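Local coordinates for putative sugar kinase PH1459 (Pyrococcus horikoshii, PDB 3EWM), which binds ATP and, as a member of the PfkB carbohydrate kinase family, probably transfers a phosphate to a sugar, perhaps fructose, at residues 83-88 with 109-114; 133-136 with 140-143; 70-75 with 288-293; 41-46 with 253-258; 26-31 with 89-94. All coordinates share one frame; numbering follows the deposited sequence.

Interaction 1: residues 83-88 with 109-114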
# COMPACT_ATOMS: atom_id res chain seq x y z
N GLU A 83 5.19 -13.30 -7.67
CA GLU A 83 4.07 -13.24 -8.60
C GLU A 83 2.72 -13.21 -7.90
O GLU A 83 1.70 -12.96 -8.53
CB GLU A 83 4.14 -14.44 -9.56
CG GLU A 83 5.43 -14.49 -10.39
CD GLU A 83 5.55 -13.34 -11.38
OE1 GLU A 83 4.53 -12.67 -11.67
OE2 GLU A 83 6.67 -13.09 -11.87
N LYS A 84 2.71 -13.45 -6.59
CA LYS A 84 1.45 -13.49 -5.85
C LYS A 84 1.26 -12.37 -4.82
O LYS A 84 0.17 -12.20 -4.29
CB LYS A 84 1.27 -14.84 -5.16
CG LYS A 84 1.37 -16.06 -6.08
CD LYS A 84 0.17 -16.14 -6.97
CE LYS A 84 0.17 -17.46 -7.74
NZ LYS A 84 -0.79 -17.39 -8.88
N LYS A 85 2.31 -11.62 -4.52
CA LYS A 85 2.19 -10.56 -3.53
C LYS A 85 2.75 -9.30 -4.14
O LYS A 85 3.63 -9.36 -4.98
CB LYS A 85 2.91 -10.88 -2.21
CG LYS A 85 2.52 -12.20 -1.51
CD LYS A 85 1.10 -12.22 -1.01
CE LYS A 85 0.79 -13.55 -0.29
NZ LYS A 85 -0.56 -13.49 0.34
N HIS A 86 2.21 -8.16 -3.75
CA HIS A 86 2.68 -6.89 -4.26
C HIS A 86 3.85 -6.41 -3.43
O HIS A 86 4.07 -6.87 -2.31
CB HIS A 86 1.54 -5.87 -4.27
CG HIS A 86 0.42 -6.30 -5.16
ND1 HIS A 86 -0.78 -6.78 -4.68
CD2 HIS A 86 0.37 -6.43 -6.51
CE1 HIS A 86 -1.54 -7.14 -5.70
NE2 HIS A 86 -0.86 -6.94 -6.81
N THR A 87 4.61 -5.50 -4.02
CA THR A 87 5.75 -4.91 -3.39
C THR A 87 5.34 -4.26 -2.07
O THR A 87 4.29 -3.61 -1.98
CB THR A 87 6.36 -3.87 -4.34
OG1 THR A 87 6.86 -4.55 -5.51
CG2 THR A 87 7.48 -3.13 -3.67
N GLY A 88 6.16 -4.46 -1.05
CA GLY A 88 5.96 -3.77 0.21
C GLY A 88 5.74 -2.28 0.05
O GLY A 88 6.39 -1.61 -0.76
N TYR A 109 7.78 -8.93 0.64
CA TYR A 109 8.98 -9.16 1.45
C TYR A 109 8.71 -10.04 2.67
O TYR A 109 9.65 -10.61 3.24
CB TYR A 109 9.70 -7.85 1.84
CG TYR A 109 8.94 -6.98 2.79
CD1 TYR A 109 8.84 -7.29 4.15
CD2 TYR A 109 8.33 -5.81 2.33
CE1 TYR A 109 8.15 -6.48 5.03
CE2 TYR A 109 7.63 -4.99 3.20
CZ TYR A 109 7.53 -5.34 4.54
OH TYR A 109 6.81 -4.54 5.39
N PHE A 110 7.44 -10.16 3.02
CA PHE A 110 6.98 -11.04 4.11
C PHE A 110 6.68 -12.46 3.62
O PHE A 110 6.40 -13.34 4.43
CB PHE A 110 5.74 -10.46 4.80
CG PHE A 110 6.03 -9.43 5.85
CD1 PHE A 110 7.00 -9.64 6.82
CD2 PHE A 110 5.27 -8.25 5.91
CE1 PHE A 110 7.24 -8.71 7.81
CE2 PHE A 110 5.49 -7.31 6.93
CZ PHE A 110 6.47 -7.54 7.87
N ASN A 111 6.82 -12.67 2.32
CA ASN A 111 6.53 -13.95 1.68
C ASN A 111 7.77 -14.74 1.19
O ASN A 111 7.70 -15.49 0.22
CB ASN A 111 5.59 -13.70 0.49
CG ASN A 111 4.77 -14.91 0.11
OD1 ASN A 111 4.40 -15.73 0.96
ND2 ASN A 111 4.43 -15.01 -1.17
N MSE A 112 8.91 -14.57 1.87
CA MSE A 112 10.13 -15.28 1.47
C MSE A 112 10.12 -16.71 1.96
O MSE A 112 9.80 -16.98 3.10
CB MSE A 112 11.37 -14.56 1.99
CG MSE A 112 11.71 -13.34 1.17
SE MSE A 112 13.43 -12.60 1.68
CE MSE A 112 12.71 -11.52 3.05
N THR A 113 10.46 -17.63 1.07
CA THR A 113 10.63 -19.01 1.46
C THR A 113 12.09 -19.36 1.21
O THR A 113 12.84 -18.58 0.61
CB THR A 113 9.70 -19.96 0.65
OG1 THR A 113 9.97 -19.79 -0.74
CG2 THR A 113 8.22 -19.64 0.91
N LEU A 114 12.50 -20.53 1.67
CA LEU A 114 13.88 -20.95 1.50
C LEU A 114 14.35 -20.97 0.04
O LEU A 114 15.50 -20.68 -0.23
CB LEU A 114 14.11 -22.30 2.14
CG LEU A 114 14.07 -22.21 3.66
CD1 LEU A 114 13.93 -23.61 4.26
CD2 LEU A 114 15.32 -21.49 4.20
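K85 NZ has two acidic partners: a salt bridge with D106 of its own chain and a long, weak ion pair with D106 of the second subunit. The methylene part of the same side chain meets N111. With CG anti to its carbonyl carbon (chi1 -55°), K85 sets CG 3.4 Å from N111 ND2; the bend at chi2 then carries CE past the same nitrogen, at 4.0 Å. The two side chains cross at about a right angle, with no hydrogen bond between them; N111 ND2 donates its hydrogen bond to D82. Lysine suits this place because its aliphatic stem can cover an amide while its charge goes on to an aspartate. The other touch is G88 against Y109, whose ring presents its edge, CE2 lying 3.6 Å from G88 CA. Y109 has CG between the backbone N and the carbonyl carbon (chi1 67°), turning the ring toward the glycine. A beta carbon at G88 would fall 2.3 Å from Y109 CE2, too near for any side chain. Both segments link the large nine-stranded sheet to the smaller sheet, the lid of ribokinase-like folds. Y109 also packs on strands 49-57 and 100-103, and T87 on helix 60-71.

Interaction 2: residues 133-136 with 140-143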
# COMPACT_ATOMS: atom_id res chain seq x y z
N VAL A 133 11.94 -6.25 11.67
CA VAL A 133 10.71 -5.99 10.92
C VAL A 133 10.37 -7.19 10.03
O VAL A 133 9.22 -7.62 9.99
CB VAL A 133 10.80 -4.69 10.12
CG1 VAL A 133 9.66 -4.59 9.12
CG2 VAL A 133 10.82 -3.47 11.09
N ILE A 134 11.37 -7.75 9.39
CA ILE A 134 11.16 -8.89 8.52
C ILE A 134 10.52 -10.06 9.29
O ILE A 134 9.75 -10.83 8.73
CB ILE A 134 12.45 -9.32 7.80
CG1 ILE A 134 12.11 -10.35 6.72
CG2 ILE A 134 13.49 -9.88 8.76
CD1 ILE A 134 11.25 -9.81 5.67
N LEU A 135 10.80 -10.13 10.59
CA LEU A 135 10.40 -11.26 11.42
C LEU A 135 8.94 -11.18 11.83
O LEU A 135 8.43 -12.12 12.45
CB LEU A 135 11.31 -11.35 12.66
CG LEU A 135 12.82 -11.38 12.42
CD1 LEU A 135 13.58 -11.34 13.72
CD2 LEU A 135 13.24 -12.59 11.52
N ALA A 136 8.27 -10.09 11.48
CA ALA A 136 6.93 -9.84 11.96
C ALA A 136 5.91 -10.81 11.38
O ALA A 136 4.87 -11.04 11.99
CB ALA A 136 6.51 -8.37 11.74
N SER A 140 8.35 -15.26 5.95
CA SER A 140 9.65 -14.60 5.96
C SER A 140 10.38 -14.78 7.29
O SER A 140 11.59 -15.04 7.31
CB SER A 140 9.53 -13.12 5.62
OG SER A 140 9.63 -12.95 4.22
N ARG A 141 9.65 -14.65 8.40
CA ARG A 141 10.23 -14.87 9.71
C ARG A 141 10.98 -16.20 9.79
O ARG A 141 12.16 -16.23 10.09
CB ARG A 141 9.17 -14.79 10.80
CG ARG A 141 9.69 -15.28 12.13
CD ARG A 141 8.91 -14.65 13.24
NE ARG A 141 7.75 -15.42 13.60
CZ ARG A 141 6.50 -14.97 13.64
NH1 ARG A 141 6.20 -13.72 13.32
NH2 ARG A 141 5.53 -15.80 14.02
N GLU A 142 10.29 -17.29 9.50
CA GLU A 142 10.93 -18.59 9.61
C GLU A 142 12.09 -18.74 8.63
O GLU A 142 13.12 -19.28 8.99
CB GLU A 142 9.89 -19.73 9.49
CG GLU A 142 9.18 -19.88 10.81
CD GLU A 142 7.98 -20.79 10.78
OE1 GLU A 142 7.31 -20.84 11.84
OE2 GLU A 142 7.69 -21.43 9.73
N THR A 143 11.91 -18.22 7.42
CA THR A 143 12.89 -18.29 6.37
C THR A 143 14.16 -17.55 6.80
O THR A 143 15.25 -18.12 6.74
CB THR A 143 12.35 -17.73 5.05
OG1 THR A 143 11.28 -18.57 4.58
CG2 THR A 143 13.45 -17.66 3.99
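The guanidinium of R141 turns its edge to the carbonyl oxygens of L135 and A136, which both lie in its plane, while W168 and, on helix 172-185, E174 and V178 pack round the side chain. This is a strand-to-helix connection of the Rossmann-like core: after strand 127-131 the chain makes a turn, A136 N bonding to V133 O at 3.0 Å, and then enters helix 140-151. R141 NH1 donates to L135 O at 2.9 Å and nearly straight (172°), although that oxygen is crowded in the model and its place is less certain. The same nitrogen lies 3.3 Å from A136 O, which accepts a hydrogen bond from Q171. A bend at the third torsion (chi3 89°) turns the edge of the guanidinium to the turn. Arginine, long and with several N-H groups, suits a place facing carbonyl oxygens. A leucine here would probably leave L135 O without this donor and the turn less firmly tied to the helix start. S140, small enough to pack closely, has its OG held by Y109 O and M112 N. I134 has CG1 anti to the backbone N (chi1 -170°), and its CD1 lies 3.7 Å from S140 CB.

Interaction 3: residues 70-75 with 288-293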
# COMPACT_ATOMS: atom_id res chain seq x y z
N SER A 70 20.23 -0.82 -7.68
CA SER A 70 21.24 -0.89 -8.74
C SER A 70 21.97 0.45 -8.93
O SER A 70 23.19 0.46 -9.05
CB SER A 70 20.60 -1.31 -10.06
OG SER A 70 21.61 -1.64 -11.00
N LYS A 71 21.25 1.57 -8.91
CA LYS A 71 21.92 2.87 -9.07
C LYS A 71 22.92 3.13 -7.95
O LYS A 71 23.89 3.88 -8.12
CB LYS A 71 20.92 4.02 -9.12
CG LYS A 71 20.07 4.07 -10.38
CD LYS A 71 19.05 5.19 -10.21
CE LYS A 71 17.95 5.11 -11.23
NZ LYS A 71 16.93 6.16 -10.91
N GLU A 72 22.68 2.49 -6.81
CA GLU A 72 23.57 2.60 -5.65
C GLU A 72 24.61 1.49 -5.59
O GLU A 72 25.34 1.38 -4.61
CB GLU A 72 22.75 2.63 -4.36
CG GLU A 72 21.94 3.91 -4.16
CD GLU A 72 22.78 5.14 -3.87
OE1 GLU A 72 23.97 5.04 -3.46
OE2 GLU A 72 22.24 6.25 -4.03
N ASN A 73 24.65 0.65 -6.63
CA ASN A 73 25.61 -0.45 -6.76
C ASN A 73 25.41 -1.55 -5.76
O ASN A 73 26.33 -2.31 -5.44
CB ASN A 73 27.07 0.05 -6.75
CG ASN A 73 27.33 1.01 -7.88
OD1 ASN A 73 26.87 0.79 -9.00
ND2 ASN A 73 28.02 2.11 -7.58
N VAL A 74 24.18 -1.66 -5.29
CA VAL A 74 23.81 -2.74 -4.40
C VAL A 74 23.42 -3.89 -5.31
O VAL A 74 22.59 -3.73 -6.20
CB VAL A 74 22.66 -2.34 -3.50
CG1 VAL A 74 22.18 -3.59 -2.65
CG2 VAL A 74 23.11 -1.20 -2.60
N ASP A 75 24.05 -5.03 -5.07
CA ASP A 75 23.75 -6.26 -5.78
C ASP A 75 22.29 -6.60 -5.54
O ASP A 75 21.85 -6.69 -4.38
CB ASP A 75 24.68 -7.36 -5.28
CG ASP A 75 24.32 -8.74 -5.82
OD1 ASP A 75 23.77 -8.86 -6.94
OD2 ASP A 75 24.63 -9.71 -5.09
N THR A 288 23.50 7.94 4.03
CA THR A 288 24.91 7.63 4.30
C THR A 288 25.77 8.45 3.33
O THR A 288 25.52 8.41 2.13
CB THR A 288 25.23 6.15 4.07
OG1 THR A 288 24.39 5.35 4.90
CG2 THR A 288 26.72 5.84 4.37
N PRO A 289 26.77 9.18 3.84
CA PRO A 289 27.69 9.88 2.95
C PRO A 289 28.54 8.90 2.15
O PRO A 289 28.73 7.75 2.55
CB PRO A 289 28.56 10.69 3.91
CG PRO A 289 28.52 9.89 5.20
CD PRO A 289 27.09 9.43 5.26
N ARG A 290 29.05 9.37 1.02
CA ARG A 290 29.90 8.55 0.18
C ARG A 290 31.32 8.48 0.74
O ARG A 290 31.79 9.42 1.40
CB ARG A 290 29.89 9.09 -1.25
CG ARG A 290 28.48 9.25 -1.79
CD ARG A 290 28.40 9.18 -3.29
NE ARG A 290 27.16 8.51 -3.66
CZ ARG A 290 27.05 7.20 -3.91
NH1 ARG A 290 28.11 6.39 -3.86
NH2 ARG A 290 25.87 6.70 -4.23
N LYS A 291 31.98 7.36 0.47
CA LYS A 291 33.38 7.16 0.78
C LYS A 291 34.22 8.39 0.41
O LYS A 291 35.04 8.86 1.22
CB LYS A 291 33.89 5.92 0.05
CG LYS A 291 35.37 5.69 0.19
CD LYS A 291 35.76 4.30 -0.22
CE LYS A 291 37.25 4.12 -0.10
NZ LYS A 291 37.65 2.69 -0.14
N ASP A 292 34.01 8.93 -0.79
CA ASP A 292 34.81 10.06 -1.27
C ASP A 292 34.67 11.30 -0.38
O ASP A 292 35.65 11.98 -0.10
CB ASP A 292 34.51 10.38 -2.75
CG ASP A 292 33.04 10.65 -3.01
OD1 ASP A 292 32.49 11.64 -2.47
OD2 ASP A 292 32.42 9.89 -3.79
N GLU A 293 33.46 11.57 0.10
CA GLU A 293 33.24 12.65 1.06
C GLU A 293 33.90 12.36 2.40
O GLU A 293 34.44 13.27 3.02
CB GLU A 293 31.77 12.84 1.36
CG GLU A 293 30.84 12.96 0.19
CD GLU A 293 29.41 12.88 0.67
OE1 GLU A 293 28.65 12.03 0.16
OE2 GLU A 293 29.08 13.64 1.61
O HOH W 1 26.43 3.92 -3.76
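E72 OE1 and R290 NH2 form a salt bridge 2.6 Å long, the innermost link of this surface contact. The carboxylate and guanidinium planes are 12° apart, but the pairing is one-pronged, since OE2 of E72 stays 3.7 Å from R290 NH2. A water doubles the link: it donates to E72 OE1 at 2.7 Å and to E72 O at 2.9 Å, and accepts from R290 NH1 at 3.0 Å. The bend of E72 at its second torsion (chi2 -70°) folds the carboxylate back, so that one water can serve both the side chain and its own backbone carbonyl. Further out, each partner sits at a helix end. Helix 60-71 closes in a Schellman motif with N73, at positive phi, as its C' residue and N73 N bonded to S70 O at 2.8 Å. R290 is the N-cap of helix 291-294, and its backbone N gives a nearly straight bond to E293 OE1, 2.8 Å, meeting that oxygen from above the carboxylate plane (62° out of it); the E293 carboxylate thus holds the N-cap backbone N-H. R45 makes a second salt bridge to E72 OE1. An alanine in place of E72 would probably leave R290 and R45 close together without the anion between them. Shared by two arginines and a water, the carboxylate is likely to remain ionised, its charge favouring the close approach of the guanidinium groups.

Interaction 4: residues 41-46 with 253-258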
# COMPACT_ATOMS: atom_id res chain seq x y z
N VAL A 41 22.49 0.07 1.02
CA VAL A 41 22.92 1.25 0.26
C VAL A 41 24.07 1.98 0.98
O VAL A 41 25.06 2.35 0.35
CB VAL A 41 21.71 2.19 -0.04
CG1 VAL A 41 22.17 3.57 -0.54
CG2 VAL A 41 20.78 1.52 -1.03
N GLY A 42 23.94 2.15 2.29
CA GLY A 42 25.01 2.75 3.09
C GLY A 42 26.34 2.03 2.94
O GLY A 42 27.36 2.65 2.69
N VAL A 43 26.30 0.70 3.07
CA VAL A 43 27.49 -0.15 2.88
C VAL A 43 28.14 0.09 1.52
O VAL A 43 29.35 0.33 1.43
CB VAL A 43 27.15 -1.63 3.06
CG1 VAL A 43 28.29 -2.54 2.61
CG2 VAL A 43 26.78 -1.89 4.52
N SER A 44 27.33 0.05 0.47
CA SER A 44 27.79 0.35 -0.87
C SER A 44 28.39 1.75 -0.97
O SER A 44 29.44 1.92 -1.56
CB SER A 44 26.67 0.19 -1.89
OG SER A 44 27.18 0.42 -3.20
N ARG A 45 27.73 2.74 -0.37
CA ARG A 45 28.25 4.10 -0.41
C ARG A 45 29.60 4.28 0.27
O ARG A 45 30.42 5.12 -0.15
CB ARG A 45 27.24 5.06 0.17
CG ARG A 45 26.09 5.26 -0.75
CD ARG A 45 25.36 6.46 -0.36
NE ARG A 45 24.13 6.63 -1.11
CZ ARG A 45 23.15 7.41 -0.68
NH1 ARG A 45 23.31 8.05 0.46
NH2 ARG A 45 22.04 7.55 -1.39
N LEU A 46 29.83 3.47 1.29
CA LEU A 46 31.11 3.42 1.99
C LEU A 46 32.19 2.61 1.25
O LEU A 46 33.29 2.44 1.76
CB LEU A 46 30.88 2.82 3.38
CG LEU A 46 29.95 3.64 4.26
CD1 LEU A 46 29.79 2.98 5.62
CD2 LEU A 46 30.48 5.05 4.40
N LEU A 253 28.97 0.91 11.07
CA LEU A 253 29.43 -0.03 12.07
C LEU A 253 29.91 -1.31 11.41
O LEU A 253 30.97 -1.84 11.75
CB LEU A 253 28.32 -0.34 13.07
CG LEU A 253 28.83 -1.00 14.34
CD1 LEU A 253 29.56 0.04 15.20
CD2 LEU A 253 27.68 -1.62 15.12
N LEU A 254 29.11 -1.78 10.46
CA LEU A 254 29.37 -3.01 9.74
C LEU A 254 30.59 -2.88 8.85
O LEU A 254 31.45 -3.75 8.85
CB LEU A 254 28.14 -3.41 8.93
CG LEU A 254 26.90 -3.71 9.80
CD1 LEU A 254 25.84 -4.41 8.98
CD2 LEU A 254 27.30 -4.56 11.03
N VAL A 255 30.66 -1.78 8.10
CA VAL A 255 31.86 -1.51 7.29
C VAL A 255 33.11 -1.38 8.17
O VAL A 255 34.14 -1.97 7.86
CB VAL A 255 31.65 -0.31 6.34
CG1 VAL A 255 32.96 0.10 5.71
CG2 VAL A 255 30.63 -0.67 5.24
N GLY A 256 33.00 -0.65 9.28
CA GLY A 256 34.08 -0.54 10.27
C GLY A 256 34.58 -1.88 10.78
O GLY A 256 35.79 -2.16 10.77
N ILE A 257 33.66 -2.71 11.23
CA ILE A 257 33.98 -4.04 11.70
C ILE A 257 34.67 -4.86 10.59
O ILE A 257 35.66 -5.56 10.83
CB ILE A 257 32.71 -4.75 12.21
CG1 ILE A 257 32.26 -4.12 13.53
CG2 ILE A 257 32.94 -6.26 12.37
CD1 ILE A 257 30.81 -4.37 13.89
N LEU A 258 34.14 -4.75 9.37
CA LEU A 258 34.75 -5.45 8.24
C LEU A 258 36.18 -4.97 7.96
O LEU A 258 37.07 -5.77 7.70
CB LEU A 258 33.87 -5.27 7.00
CG LEU A 258 34.37 -5.97 5.72
CD1 LEU A 258 34.04 -7.48 5.78
CD2 LEU A 258 33.74 -5.32 4.51
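V255 meets V43 and L46 by apolar contact alone: one methyl of the helix 245-259 segment sits against two residues a helical turn apart. V255 CG2, anti to the carbonyl carbon, does most of the touching. It lies 4.0 Å from V43 CG1 and a similar distance from V43 CA, resting on the backbone as well as on the side chain. Toward L46 it is nearer, 3.8 Å from CD1, while V255 CG1 reaches the L46 CB at 4.1 Å. Valine suits V43 and V255 because its branch at CB keeps two methyls close to the helix and lets the backbones approach, with V43 CA and V255 CA 6.4 Å apart. The longer L46 covers the flank of V255 instead. No hydrogen bond crosses between the two segments; within each helix, L46 N to G42 O, 3.0 Å, is the last turn of one, and L258 N to L254 O, 2.9 Å, continues the other. The R45 guanidinium goes to E72, in a salt bridge, and to the backbone oxygens of T288 and W286. Both helices cover the nine-stranded sheet of the ribokinase-like core: V43, L254, V255 and L258 all pack on I4 of strand 3-7, and L254 and L253 go on to I188 of strand 188-192.

Interaction 5: residues 26-31 with 89-94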
# COMPACT_ATOMS: atom_id res chain seq x y z
N ARG A 26 -2.22 14.56 2.56
CA ARG A 26 -2.76 14.58 1.21
C ARG A 26 -1.76 14.04 0.22
O ARG A 26 -2.14 13.50 -0.80
CB ARG A 26 -3.07 16.03 0.78
CG ARG A 26 -4.21 16.71 1.52
CD ARG A 26 -4.16 18.23 1.28
NE ARG A 26 -3.22 18.90 2.18
CZ ARG A 26 -3.27 20.19 2.51
NH1 ARG A 26 -4.21 20.98 2.00
NH2 ARG A 26 -2.38 20.69 3.36
N LEU A 27 -0.48 14.23 0.51
CA LEU A 27 0.57 14.00 -0.48
C LEU A 27 1.67 13.11 0.07
O LEU A 27 2.16 13.34 1.17
CB LEU A 27 1.23 15.32 -0.91
CG LEU A 27 0.79 16.26 -2.05
CD1 LEU A 27 0.10 15.61 -3.24
CD2 LEU A 27 0.01 17.46 -1.52
N PHE A 28 2.07 12.14 -0.72
CA PHE A 28 3.12 11.21 -0.36
C PHE A 28 4.15 11.13 -1.45
O PHE A 28 3.82 10.85 -2.61
CB PHE A 28 2.55 9.82 -0.14
CG PHE A 28 1.56 9.75 0.96
CD1 PHE A 28 1.98 9.59 2.28
CD2 PHE A 28 0.20 9.88 0.70
CE1 PHE A 28 1.06 9.52 3.31
CE2 PHE A 28 -0.73 9.82 1.74
CZ PHE A 28 -0.30 9.64 3.04
N GLU A 29 5.40 11.39 -1.06
CA GLU A 29 6.56 11.13 -1.89
C GLU A 29 6.99 9.66 -1.83
O GLU A 29 7.12 9.09 -0.74
CB GLU A 29 7.72 11.99 -1.40
CG GLU A 29 8.16 13.03 -2.38
CD GLU A 29 9.56 13.51 -2.08
OE1 GLU A 29 9.81 13.86 -0.92
OE2 GLU A 29 10.41 13.51 -3.00
N LYS A 30 7.24 9.09 -3.00
CA LYS A 30 7.63 7.69 -3.11
C LYS A 30 9.15 7.59 -3.05
O LYS A 30 9.87 8.26 -3.80
CB LYS A 30 7.09 7.08 -4.41
CG LYS A 30 7.81 5.83 -4.93
CD LYS A 30 6.97 5.14 -6.03
CE LYS A 30 7.84 4.66 -7.20
NZ LYS A 30 8.51 5.81 -7.93
N HIS A 31 9.64 6.76 -2.14
CA HIS A 31 11.09 6.55 -2.00
C HIS A 31 11.34 5.09 -1.70
O HIS A 31 10.44 4.40 -1.21
CB HIS A 31 11.65 7.37 -0.85
CG HIS A 31 11.54 8.85 -1.04
ND1 HIS A 31 12.42 9.57 -1.82
CD2 HIS A 31 10.66 9.75 -0.53
CE1 HIS A 31 12.08 10.85 -1.79
NE2 HIS A 31 11.02 10.99 -1.01
N ILE A 89 4.81 -1.78 0.85
CA ILE A 89 4.56 -0.38 0.93
C ILE A 89 4.34 -0.00 2.39
O ILE A 89 3.82 -0.78 3.21
CB ILE A 89 3.32 0.08 0.08
CG1 ILE A 89 2.07 -0.67 0.53
CG2 ILE A 89 3.59 -0.00 -1.46
CD1 ILE A 89 0.82 0.02 0.14
N VAL A 90 4.81 1.17 2.73
CA VAL A 90 4.49 1.75 4.01
C VAL A 90 4.23 3.24 3.81
O VAL A 90 4.94 3.90 3.07
CB VAL A 90 5.60 1.47 5.09
CG1 VAL A 90 6.94 1.96 4.64
CG2 VAL A 90 5.21 2.12 6.46
N PHE A 91 3.17 3.72 4.45
CA PHE A 91 2.85 5.14 4.49
C PHE A 91 3.41 5.68 5.78
O PHE A 91 3.19 5.11 6.83
CB PHE A 91 1.34 5.33 4.42
CG PHE A 91 0.75 4.82 3.14
CD1 PHE A 91 0.61 5.67 2.03
CD2 PHE A 91 0.36 3.48 3.02
CE1 PHE A 91 0.09 5.20 0.84
CE2 PHE A 91 -0.17 3.01 1.82
CZ PHE A 91 -0.29 3.87 0.73
N VAL A 92 4.18 6.75 5.67
CA VAL A 92 4.98 7.20 6.79
C VAL A 92 4.73 8.67 7.05
O VAL A 92 4.65 9.48 6.12
CB VAL A 92 6.52 6.86 6.60
CG1 VAL A 92 6.69 5.47 6.05
CG2 VAL A 92 7.14 7.78 5.63
N GLN A 93 4.50 8.98 8.32
CA GLN A 93 4.56 10.37 8.75
C GLN A 93 5.79 10.50 9.64
O GLN A 93 5.81 10.00 10.77
CB GLN A 93 3.29 10.80 9.48
CG GLN A 93 3.34 12.24 10.03
CD GLN A 93 3.76 13.27 8.98
OE1 GLN A 93 4.95 13.44 8.70
NE2 GLN A 93 2.79 13.97 8.41
N LEU A 94 6.82 11.16 9.11
CA LEU A 94 8.06 11.33 9.86
C LEU A 94 8.02 12.56 10.77
O LEU A 94 8.78 12.64 11.73
CB LEU A 94 9.27 11.41 8.91
CG LEU A 94 9.56 10.20 8.02
CD1 LEU A 94 10.60 10.56 6.94
CD2 LEU A 94 10.03 8.99 8.83
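F28 and F91 meet as a T-shaped pair, the edge of F91 directed at the face of F28. The ring centroids are 5.4 Å apart and the planes stand at 77°. The tight point is F91 CD1, which lies 4.0 Å above the plane of the F28 ring, over its centre, and is 4.1 Å from F28 CE1. Both have CG anti to the carbonyl carbon (chi1 -62° and -63°); the two side chains cross at about a right angle. Phenylalanine suits both places, because the pair is buried and offers a slightly positive C-H edge to a pi face with no polar group to satisfy. The rest of the contact is loose. F28 CA and F91 CA, the closest pair of alpha carbons, are still 7.8 Å apart, and the side chain of V92 makes no contact with residues 26-31. At the ends of the segments R26 and L94 are exposed to solvent, R26 in a salt bridge with E18. The four-stranded sheet explains the spacing: strand 11-16 runs between strands 27-33 and 88-93, bonded to both, and the rings bridge it on one face. F61 of the second subunit meets F91 edge to face, and residues 27-29 pair antiparallel with a strand of that subunit, so the sheet continues across the dimer, as in ribokinase itself, where lid strands of two subunits pair.

How the interactions relate
Two pairs of contacts touch each other, and interaction 5 joins interaction 1 only along the chain. Interactions 1 and 2, with centres 11 Å apart, are joined where M112 O meets T143 OG1 at 2.6 Å, tying the loop that returns from the lid to helix 140-151. Interactions 3 and 4, 10 Å between centres, are joined by R45 NH1 and T288 O, 2.8 Å apart, so a polar surface contact borders an apolar interior one. The centres of interactions 5 and 1 are 21 Å apart, and both reach the second subunit. Interaction 4 comes closest to an ATP-binding residue: the side chain of V43 is about 11 Å from that of K190; interactions 1, 2, 3 and 5 lie away from that site.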